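Local coordinates for uncharacterized protein yfeY (Escherichia coli, PDB 2QZB), which is of unknown function but belongs to the DUF1131 family and is probably an exported lipoprotein, at residues A[43-48]-A[60-65]. Residues are numbered along the deposited sequence; the frame is centred on the assembly and turned at random.
Sequences YRLRSG and FEVMKG
Over one face of the Arg46 guanidinium lies the thioether end of Met63, its CE 3.7 Å above the plane and centred on the group, while Glu61 OE2 sits at the edge, in plane. The Tyr43 ring likewise takes an aliphatic group on one face: Val62 CG1 stands 3.8 Å from its centroid, 25° off the normal, a CH-pi contact offset toward the rim, with Met63 O at the ring edge; Tyr43 OH is hydrogen-bonded to Asp86. Arg46 and Glu61 run side by side, and NE and NH2 of Arg46 both donate to the single oxygen OE2 of Glu61, at 3.1 and 3.0 Å, in a salt bridge whose two planes are 22° apart. The bend of Arg46 at chi3 turns its NE–NH2 edge to the carboxylate, and the Met63 chain, folded at chi2 and chi3, brings CE over the cation. A leucine at Glu61 would remove the acceptor of both bonds and would probably leave the guanidinium less fixed in rotation. The backbone evidence is an antiparallel pairing: Arg44 with Met63 and Arg46 with Glu61 are hydrogen-bonded pairs, the straightest bond being Met63 N to Arg44 O (2.7 Å, 175°). On the sheet face carrying Leu45, Ser47, Phe60 and Val62, Leu45 CD1 reaches Phe60 CB at 3.8 Å, and Ser47 CB meets Phe60 CE2 obliquely. This is the open end of the hairpin of strands 44-52, outermost in the chain's sheet, and 55-64; helix 32-38 covers the Leu45 and Phe60 face through Ile35, and strand 67-73 continues the sheet beyond 55-64.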
loop_
_atom_site.group_PDB
_atom_site.type_symbol
_atom_site.label_atom_id
_atom_site.label_comp_id
_atom_site.label_asym_id
_atom_site.label_seq_id
_atom_site.Cartn_x
_atom_site.Cartn_y
_atom_site.Cartn_z
ATOM N N TYR A 43 -4.550 -5.606 -16.480
ATOM C CA TYR A 43 -5.454 -5.068 -15.472
ATOM C C TYR A 43 -6.685 -4.490 -16.135
ATOM O O TYR A 43 -6.653 -4.164 -17.310
ATOM C CB TYR A 43 -4.774 -3.932 -14.716
ATOM C CG TYR A 43 -3.575 -4.338 -13.878
ATOM C CD1 TYR A 43 -3.703 -5.256 -12.847
ATOM C CD2 TYR A 43 -2.322 -3.799 -14.136
ATOM C CE1 TYR A 43 -2.618 -5.606 -12.076
ATOM C CE2 TYR A 43 -1.243 -4.146 -13.388
ATOM C CZ TYR A 43 -1.403 -5.045 -12.350
ATOM O OH TYR A 43 -0.322 -5.383 -11.588
ATOM N N ARG A 44 -7.736 -4.346 -15.334
ATOM C CA ARG A 44 -8.873 -3.504 -15.620
ATOM C C ARG A 44 -8.798 -2.310 -14.658
ATOM O O ARG A 44 -8.017 -2.314 -13.702
ATOM C CB ARG A 44 -10.175 -4.297 -15.376
ATOM C CG ARG A 44 -10.610 -5.238 -16.552
ATOM C CD ARG A 44 -9.578 -6.343 -16.884
ATOM N NE ARG A 44 -10.134 -7.304 -17.840
ATOM C CZ ARG A 44 -10.691 -8.475 -17.520
ATOM N NH1 ARG A 44 -10.805 -8.886 -16.248
ATOM N NH2 ARG A 44 -11.164 -9.248 -18.487
ATOM N N LEU A 45 -9.614 -1.299 -14.903
ATOM C CA LEU A 45 -9.591 -0.047 -14.139
ATOM C C LEU A 45 -11.036 0.397 -13.829
ATOM O O LEU A 45 -11.921 0.309 -14.699
ATOM C CB LEU A 45 -8.853 1.018 -14.973
ATOM C CG LEU A 45 -8.496 2.356 -14.320
ATOM C CD1 LEU A 45 -7.509 2.203 -13.127
ATOM C CD2 LEU A 45 -7.902 3.259 -15.366
ATOM N N ARG A 46 -11.270 0.851 -12.602
ATOM C CA ARG A 46 -12.578 1.224 -12.117
ATOM C C ARG A 46 -12.365 2.569 -11.406
ATOM O O ARG A 46 -11.257 2.860 -11.022
ATOM C CB ARG A 46 -12.929 0.199 -11.049
ATOM C CG ARG A 46 -14.283 -0.061 -10.880
ATOM C CD ARG A 46 -14.406 -1.464 -10.431
ATOM N NE ARG A 46 -14.127 -1.694 -9.015
ATOM C CZ ARG A 46 -14.763 -2.627 -8.326
ATOM N NH1 ARG A 46 -15.693 -3.372 -8.934
ATOM N NH2 ARG A 46 -14.494 -2.810 -7.042
ATOM N N SER A 47 -13.409 3.378 -11.216
ATOM C CA SER A 47 -13.227 4.625 -10.490
ATOM C C SER A 47 -14.236 4.818 -9.382
ATOM O O SER A 47 -15.195 4.076 -9.252
ATOM C CB SER A 47 -13.130 5.860 -11.403
ATOM O OG SER A 47 -14.347 6.127 -12.100
ATOM N N GLY A 48 -14.005 5.845 -8.576
ATOM C CA GLY A 48 -14.871 6.132 -7.440
ATOM C C GLY A 48 -14.535 7.514 -6.876
ATOM O O GLY A 48 -13.604 8.171 -7.325
ATOM N N PHE A 60 -8.989 5.638 -8.186
ATOM C CA PHE A 60 -9.100 4.523 -9.143
ATOM C C PHE A 60 -8.729 3.220 -8.461
ATOM O O PHE A 60 -7.846 3.193 -7.611
ATOM C CB PHE A 60 -8.226 4.742 -10.398
ATOM C CG PHE A 60 -8.701 5.868 -11.272
ATOM C CD1 PHE A 60 -8.304 7.197 -11.004
ATOM C CD2 PHE A 60 -9.584 5.624 -12.339
ATOM C CE1 PHE A 60 -8.763 8.248 -11.772
ATOM C CE2 PHE A 60 -10.047 6.655 -13.122
ATOM C CZ PHE A 60 -9.650 7.979 -12.843
ATOM N N GLU A 61 -9.432 2.149 -8.825
ATOM C CA GLU A 61 -9.073 0.790 -8.457
ATOM C C GLU A 61 -8.587 0.072 -9.705
ATOM O O GLU A 61 -9.283 -0.014 -10.738
ATOM C CB GLU A 61 -10.264 0.050 -7.817
ATOM C CG GLU A 61 -10.529 0.485 -6.346
ATOM C CD GLU A 61 -11.767 -0.148 -5.772
ATOM O OE1 GLU A 61 -11.830 -0.365 -4.545
ATOM O OE2 GLU A 61 -12.674 -0.475 -6.559
ATOM N N VAL A 62 -7.374 -0.416 -9.608
ATOM C CA VAL A 62 -6.765 -1.201 -10.631
ATOM C C VAL A 62 -7.148 -2.635 -10.294
ATOM O O VAL A 62 -6.903 -3.102 -9.207
ATOM C CB VAL A 62 -5.242 -1.024 -10.605
ATOM C CG1 VAL A 62 -4.602 -1.931 -11.627
ATOM C CG2 VAL A 62 -4.860 0.463 -10.887
ATOM N N MET A 63 -7.769 -3.321 -11.227
ATOM C CA MET A 63 -8.399 -4.596 -10.911
ATOM C C MET A 63 -7.616 -5.739 -11.538
ATOM O O MET A 63 -7.198 -5.658 -12.692
ATOM C CB MET A 63 -9.847 -4.633 -11.431
ATOM C CG MET A 63 -10.774 -3.473 -10.906
ATOM S SD MET A 63 -10.978 -3.472 -9.108
ATOM C CE MET A 63 -11.905 -4.950 -8.795
ATOM N N LYS A 64 -7.453 -6.799 -10.781
ATOM C CA LYS A 64 -6.767 -7.993 -11.279
ATOM C C LYS A 64 -7.758 -9.115 -11.086
ATOM O O LYS A 64 -8.009 -9.561 -9.974
ATOM C CB LYS A 64 -5.471 -8.255 -10.528
ATOM C CG LYS A 64 -4.606 -9.361 -11.195
ATOM C CD LYS A 64 -3.262 -9.562 -10.516
ATOM C CE LYS A 64 -3.339 -10.560 -9.368
ATOM N NZ LYS A 64 -1.975 -11.163 -9.073
ATOM N N GLY A 65 -8.399 -9.488 -12.181
ATOM C CA GLY A 65 -9.599 -10.307 -12.120
ATOM C C GLY A 65 -10.664 -9.635 -11.283
ATOM O O GLY A 65 -11.004 -8.459 -11.495
HETATM O O HOH W 1 -10.795 -7.339 -13.971
#